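Local atomic coordinates of mediator of RNA polymerase II transcription subunit 18 (Schizosaccharomyces pombe, PDB entry 3C0T), a protein that forms part of the Mediator complex, the coactivator that relays signals from gene-specific regulators to the RNA polymerase II transcription machinery. Residues Leu33-Val38 against Thr70-Asn75; Asn85-Arg90 against Cys94-Val99. All coordinates share one frame; numbering follows the deposited sequence.

Both contacts fasten connecting loops onto one antiparallel sheet that curls round on itself, and they lie on opposite sides of the chain's centre, with their own centres 29 Å apart. Their nearest atoms come within about 8 Å without touching. They follow each other in sequence: contact 1 ties the loop between strands 56-61 and 78-83 to strand 27-41, whereas contact 2 ties the loop after strand 78-83 to the start of strand 95-104 and the residue just before it. The means differ as well. Contact 1 is a small aromatic pair burying 94 Å² in all; contact 2 buries 383 Å² and relies on backbone carbonyls, an arginine and an isoleucine.

Contact 1: residues Leu33-Val38 against Thr70-Asn75; sequences LEFWVV and TEWSKN
Phe35 offers a ring face to Trp72, whose six-membered ring arrives edge first, CH2 leading. Trp72 CH2 stands 3.6 Å from Phe35 CG and lies over the phenyl face, displaced from its middle toward the rim. The ring centroids are 4.9 Å apart and the planes meet at 52°, an edge-to-face pair tilted well away from a perpendicular T. Phe35 CD2 is almost as close to Trp72 CH2, at 3.7 Å, while Trp72 CZ2 lies farther off, 4.1 Å from Phe35 CD1. Trp72 CG sits between its own backbone N and carbonyl carbon (chi1 59°), and the benzo end of the indole reaches the strand. Its pyrrole nitrogen is satisfied separately, since Trp72 NE1 donates to the carbonyl of Arg150. Over one indole face, near the centre, lies Ser73 CB; Val37 CG1 meets the phenyl edge in plane. The touching atoms are carbons and no hydrogen bond crosses, so this is apolar packing between a loop and a strand. Strand 27-41 runs antiparallel between strands 56-61 and 118-133: the backbone of Phe35 is hydrogen-bonded to Ser60 of strand 56-61, and its side chain rests on Ile125 of strand 118-133, while Trp72 also packs against Ser60.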
loop_
_atom_site.group_PDB
_atom_site.type_symbol
_atom_site.label_atom_id
_atom_site.label_comp_id
_atom_site.label_asym_id
_atom_site.label_seq_id
_atom_site.Cartn_x
_atom_site.Cartn_y
_atom_site.Cartn_z
ATOM N N LEU A 33 7.836 -1.463 7.077
ATOM C CA LEU A 33 7.087 -1.046 8.260
ATOM C C LEU A 33 6.855 0.451 8.073
ATOM O O LEU A 33 7.758 1.257 8.298
ATOM C CB LEU A 33 7.853 -1.313 9.556
ATOM C CG LEU A 33 6.930 -1.159 10.776
ATOM C CD1 LEU A 33 5.893 -2.281 10.767
ATOM C CD2 LEU A 33 7.736 -1.203 12.067
ATOM N N GLU A 34 5.646 0.808 7.645
ATOM C CA GLU A 34 5.300 2.205 7.378
ATOM C C GLU A 34 4.110 2.714 8.185
ATOM O O GLU A 34 3.182 1.960 8.493
ATOM C CB GLU A 34 4.975 2.385 5.886
ATOM C CG GLU A 34 5.991 1.764 4.937
ATOM C CD GLU A 34 5.494 1.672 3.497
ATOM O OE1 GLU A 34 4.274 1.470 3.278
ATOM O OE2 GLU A 34 6.333 1.773 2.578
ATOM N N PHE A 35 4.141 3.999 8.520
ATOM C CA PHE A 35 3.039 4.618 9.239
ATOM C C PHE A 35 2.376 5.550 8.222
ATOM O O PHE A 35 3.032 6.429 7.652
ATOM C CB PHE A 35 3.543 5.430 10.434
ATOM C CG PHE A 35 2.489 5.690 11.471
ATOM C CD1 PHE A 35 2.468 4.966 12.663
ATOM C CD2 PHE A 35 1.491 6.628 11.243
ATOM C CE1 PHE A 35 1.460 5.174 13.615
ATOM C CE2 PHE A 35 0.475 6.843 12.189
ATOM C CZ PHE A 35 0.463 6.112 13.376
ATOM N N TRP A 36 1.085 5.339 7.981
ATOM C CA TRP A 36 0.338 6.153 7.031
ATOM C C TRP A 36 -0.731 6.969 7.728
ATOM O O TRP A 36 -1.477 6.440 8.554
ATOM C CB TRP A 36 -0.372 5.277 5.990
ATOM C CG TRP A 36 0.518 4.618 4.994
ATOM C CD1 TRP A 36 1.238 3.471 5.171
ATOM C CD2 TRP A 36 0.787 5.061 3.654
ATOM N NE1 TRP A 36 1.932 3.174 4.029
ATOM C CE2 TRP A 36 1.674 4.128 3.080
ATOM C CE3 TRP A 36 0.362 6.154 2.885
ATOM C CZ2 TRP A 36 2.149 4.247 1.765
ATOM C CZ3 TRP A 36 0.837 6.278 1.574
ATOM C CH2 TRP A 36 1.720 5.323 1.027
ATOM N N VAL A 37 -0.805 8.253 7.392
ATOM C CA VAL A 37 -1.841 9.124 7.940
ATOM C C VAL A 37 -2.469 9.780 6.708
ATOM O O VAL A 37 -1.767 10.303 5.836
ATOM C CB VAL A 37 -1.272 10.204 8.915
ATOM C CG1 VAL A 37 -0.203 9.590 9.794
ATOM C CG2 VAL A 37 -0.714 11.379 8.145
ATOM N N VAL A 38 -3.791 9.722 6.622
ATOM C CA VAL A 38 -4.491 10.283 5.481
ATOM C C VAL A 38 -5.275 11.537 5.850
ATOM O O VAL A 38 -5.920 11.585 6.893
ATOM C CB VAL A 38 -5.443 9.223 4.883
ATOM C CG1 VAL A 38 -6.139 9.770 3.648
ATOM C CG2 VAL A 38 -4.659 7.960 4.547
ATOM N N THR A 70 9.698 9.833 21.740
ATOM C CA THR A 70 8.422 10.444 22.105
ATOM C C THR A 70 7.749 11.204 20.959
ATOM O O THR A 70 6.523 11.191 20.831
ATOM C CB THR A 70 8.593 11.399 23.318
ATOM O OG1 THR A 70 9.525 12.438 22.990
ATOM C CG2 THR A 70 9.112 10.633 24.530
ATOM N N GLU A 71 8.549 11.866 20.129
ATOM C CA GLU A 71 8.007 12.620 19.005
ATOM C C GLU A 71 8.732 12.299 17.705
ATOM O O GLU A 71 9.469 13.116 17.152
ATOM C CB GLU A 71 8.059 14.118 19.313
ATOM C CG GLU A 71 6.923 14.564 20.230
ATOM C CD GLU A 71 7.183 15.901 20.898
ATOM O OE1 GLU A 71 7.520 16.875 20.187
ATOM O OE2 GLU A 71 7.043 15.976 22.139
ATOM N N TRP A 72 8.496 11.081 17.231
ATOM C CA TRP A 72 9.088 10.571 16.007
ATOM C C TRP A 72 8.550 11.292 14.776
ATOM O O TRP A 72 9.279 11.508 13.815
ATOM C CB TRP A 72 8.774 9.083 15.874
ATOM C CG TRP A 72 7.288 8.816 15.856
ATOM C CD1 TRP A 72 6.455 8.720 16.937
ATOM C CD2 TRP A 72 6.452 8.688 14.696
ATOM N NE1 TRP A 72 5.155 8.544 16.523
ATOM C CE2 TRP A 72 5.124 8.521 15.153
ATOM C CE3 TRP A 72 6.696 8.703 13.314
ATOM C CZ2 TRP A 72 4.043 8.366 14.274
ATOM C CZ3 TRP A 72 5.621 8.550 12.444
ATOM C CH2 TRP A 72 4.312 8.385 12.929
ATOM N N SER A 73 7.271 11.656 14.809
ATOM C CA SER A 73 6.634 12.324 13.677
ATOM C C SER A 73 7.288 13.640 13.260
ATOM O O SER A 73 7.177 14.045 12.104
ATOM C CB SER A 73 5.145 12.543 13.961
ATOM O OG SER A 73 4.950 13.186 15.208
ATOM N N LYS A 74 7.963 14.307 14.193
ATOM C CA LYS A 74 8.640 15.566 13.882
ATOM C C LYS A 74 10.069 15.310 13.407
ATOM O O LYS A 74 10.671 16.143 12.728
ATOM C CB LYS A 74 8.658 16.492 15.101
ATOM C CG LYS A 74 7.399 17.332 15.266
ATOM C CD LYS A 74 7.642 18.494 16.226
ATOM C CE LYS A 74 6.494 19.498 16.190
ATOM N NZ LYS A 74 6.767 20.699 17.033
ATOM N N ASN A 75 10.601 14.148 13.769
ATOM C CA ASN A 75 11.951 13.758 13.376
ATOM C C ASN A 75 11.938 12.800 12.185
ATOM O O ASN A 75 12.824 11.950 12.065
ATOM C CB ASN A 75 12.672 13.083 14.547
ATOM C CG ASN A 75 13.135 14.073 15.594
ATOM O OD1 ASN A 75 12.333 14.813 16.164
ATOM N ND2 ASN A 75 14.439 14.095 15.851
#

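Contact 2: residues Asn85-Arg90 against Cys94-Val99; sequences NSEPKR and CGIRPV
The contact belongs to the connection between two antiparallel neighbours, strands 78-83 and 95-104, where the loop 85-90 folds back along the start of strand 95-104 and the residue just before it. Arg90 makes the main polar link: its guanidinium approaches Cys94 O side-on, with NE and NH2 both donating to that one oxygen. Arg90 NE lies 2.8 Å from Cys94 O and points nearly down the carbonyl bond (C=O...N 170°), whereas Arg90 NH2, at 3.1 Å from Cys94 O, comes in at a more bent angle (C=O...N 137°), tilted from the carbonyl plane. The oxygen lies close to the guanidinium plane, so the two bonds restrict rotation of the group. Arg90 NH2 also makes a weak bond to Cys94 SG, at 3.5 Å. One guanidinium face is packed by Ile96, whose CD1 sits over its centre and 3.4 Å from Arg90 CZ. The bend at chi3 (66°) of Arg90 turns the guanidinium from its aliphatic stem toward this carbonyl and the isoleucine. Farther along, Glu87 N donates to Ile96 O over 2.7 Å, and Ser86 CA approaches the same oxygen at 3.0 Å in a CA-H...O contact. The extended Glu87 chain carries its carboxylate over the Ile96 side chain, with OE1 3.7 Å from Ile96 CG2. Arg97 CB rests on Ser86 CA, while its guanidinium leads away to a salt bridge with Glu3. Strand 2-10 pairs with strand 95-104 through Tyr5 and Glu3, Ser86 is hydrogen-bonded to the C-terminal Leu207 through OG and backbone, and helix 179-196 touches Cys94 through Glu186 and Leu189.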
loop_
_atom_site.group_PDB
_atom_site.type_symbol
_atom_site.label_atom_id
_atom_site.label_comp_id
_atom_site.label_asym_id
_atom_site.label_seq_id
_atom_site.Cartn_x
_atom_site.Cartn_y
_atom_site.Cartn_z
ATOM N N ASN A 85 -8.214 7.012 -8.759
ATOM C CA ASN A 85 -8.977 5.782 -8.912
ATOM C C ASN A 85 -8.377 5.033 -10.094
ATOM O O ASN A 85 -7.898 5.657 -11.045
ATOM C CB ASN A 85 -10.443 6.118 -9.185
ATOM C CG ASN A 85 -11.062 6.971 -8.084
ATOM O OD1 ASN A 85 -11.980 7.745 -8.335
ATOM N ND2 ASN A 85 -10.566 6.826 -6.861
ATOM N N SER A 86 -8.375 3.703 -10.035
ATOM C CA SER A 86 -7.824 2.926 -11.137
ATOM C C SER A 86 -8.745 3.061 -12.338
ATOM O O SER A 86 -9.924 3.375 -12.193
ATOM C CB SER A 86 -7.680 1.456 -10.740
ATOM O OG SER A 86 -8.883 0.951 -10.197
ATOM N N GLU A 87 -8.203 2.837 -13.528
ATOM C CA GLU A 87 -8.994 2.938 -14.747
ATOM C C GLU A 87 -9.945 1.756 -14.900
ATOM O O GLU A 87 -9.600 0.620 -14.578
ATOM C CB GLU A 87 -8.071 3.020 -15.959
ATOM C CG GLU A 87 -7.162 4.238 -15.943
ATOM C CD GLU A 87 -6.118 4.184 -17.035
ATOM O OE1 GLU A 87 -5.251 5.088 -17.082
ATOM O OE2 GLU A 87 -6.167 3.234 -17.849
ATOM N N PRO A 88 -11.169 2.015 -15.380
ATOM C CA PRO A 88 -12.173 0.964 -15.576
ATOM C C PRO A 88 -12.006 0.311 -16.945
ATOM O O PRO A 88 -11.165 0.737 -17.741
ATOM C CB PRO A 88 -13.482 1.728 -15.459
ATOM C CG PRO A 88 -13.138 3.012 -16.155
ATOM C CD PRO A 88 -11.762 3.349 -15.595
ATOM N N LYS A 89 -12.810 -0.716 -17.211
ATOM C CA LYS A 89 -12.762 -1.438 -18.484
ATOM C C LYS A 89 -11.404 -2.078 -18.750
ATOM O O LYS A 89 -11.031 -2.289 -19.904
ATOM C CB LYS A 89 -13.103 -0.509 -19.662
ATOM C CG LYS A 89 -14.583 -0.171 -19.836
ATOM C CD LYS A 89 -15.106 0.738 -18.731
ATOM C CE LYS A 89 -16.526 1.211 -19.035
ATOM N NZ LYS A 89 -16.589 1.972 -20.320
ATOM N N ARG A 90 -10.662 -2.371 -17.687
ATOM C CA ARG A 90 -9.356 -3.006 -17.821
ATOM C C ARG A 90 -9.383 -4.375 -17.167
ATOM O O ARG A 90 -8.345 -4.941 -16.826
ATOM C CB ARG A 90 -8.258 -2.153 -17.182
ATOM C CG ARG A 90 -7.767 -1.024 -18.056
ATOM C CD ARG A 90 -6.481 -0.449 -17.506
ATOM N NE ARG A 90 -5.378 -1.406 -17.565
ATOM C CZ ARG A 90 -4.688 -1.694 -18.663
ATOM N NH1 ARG A 90 -4.981 -1.097 -19.810
ATOM N NH2 ARG A 90 -3.700 -2.581 -18.615
ATOM N N CYS A 94 -3.977 -5.946 -16.398
ATOM C CA CYS A 94 -3.421 -5.409 -15.154
ATOM C C CYS A 94 -4.083 -4.064 -14.844
ATOM O O CYS A 94 -4.533 -3.365 -15.747
ATOM C CB CYS A 94 -1.911 -5.211 -15.274
ATOM S SG CYS A 94 -1.439 -3.701 -16.146
ATOM N N GLY A 95 -4.145 -3.700 -13.569
ATOM C CA GLY A 95 -4.761 -2.438 -13.215
ATOM C C GLY A 95 -3.835 -1.259 -13.439
ATOM O O GLY A 95 -2.613 -1.414 -13.465
ATOM N N ILE A 96 -4.417 -0.078 -13.616
ATOM C CA ILE A 96 -3.649 1.147 -13.806
ATOM C C ILE A 96 -4.310 2.281 -13.027
ATOM O O ILE A 96 -5.532 2.451 -13.081
ATOM C CB ILE A 96 -3.583 1.588 -15.292
ATOM C CG1 ILE A 96 -2.943 0.502 -16.150
ATOM C CG2 ILE A 96 -2.746 2.863 -15.415
ATOM C CD1 ILE A 96 -2.800 0.903 -17.608
ATOM N N ARG A 97 -3.508 3.050 -12.298
ATOM C CA ARG A 97 -4.040 4.174 -11.548
ATOM C C ARG A 97 -2.987 5.263 -11.442
ATOM O O ARG A 97 -1.791 4.978 -11.401
ATOM C CB ARG A 97 -4.473 3.746 -10.149
ATOM C CG ARG A 97 -3.337 3.274 -9.291
ATOM C CD ARG A 97 -3.768 3.097 -7.866
ATOM N NE ARG A 97 -2.641 2.679 -7.043
ATOM C CZ ARG A 97 -2.620 2.738 -5.717
ATOM N NH1 ARG A 97 -3.668 3.198 -5.054
ATOM N NH2 ARG A 97 -1.542 2.340 -5.058
ATOM N N PRO A 98 -3.421 6.531 -11.419
ATOM C CA PRO A 98 -2.492 7.660 -11.313
ATOM C C PRO A 98 -1.930 7.724 -9.895
ATOM O O PRO A 98 -2.657 7.501 -8.925
ATOM C CB PRO A 98 -3.377 8.875 -11.614
ATOM C CG PRO A 98 -4.558 8.304 -12.350
ATOM C CD PRO A 98 -4.796 7.004 -11.646
ATOM N N VAL A 99 -0.644 8.016 -9.771
ATOM C CA VAL A 99 -0.019 8.127 -8.461
ATOM C C VAL A 99 1.015 9.235 -8.502
ATOM O O VAL A 99 1.940 9.197 -9.310
ATOM C CB VAL A 99 0.690 6.825 -8.042
ATOM C CG1 VAL A 99 1.522 7.070 -6.785
ATOM C CG2 VAL A 99 -0.332 5.739 -7.786
#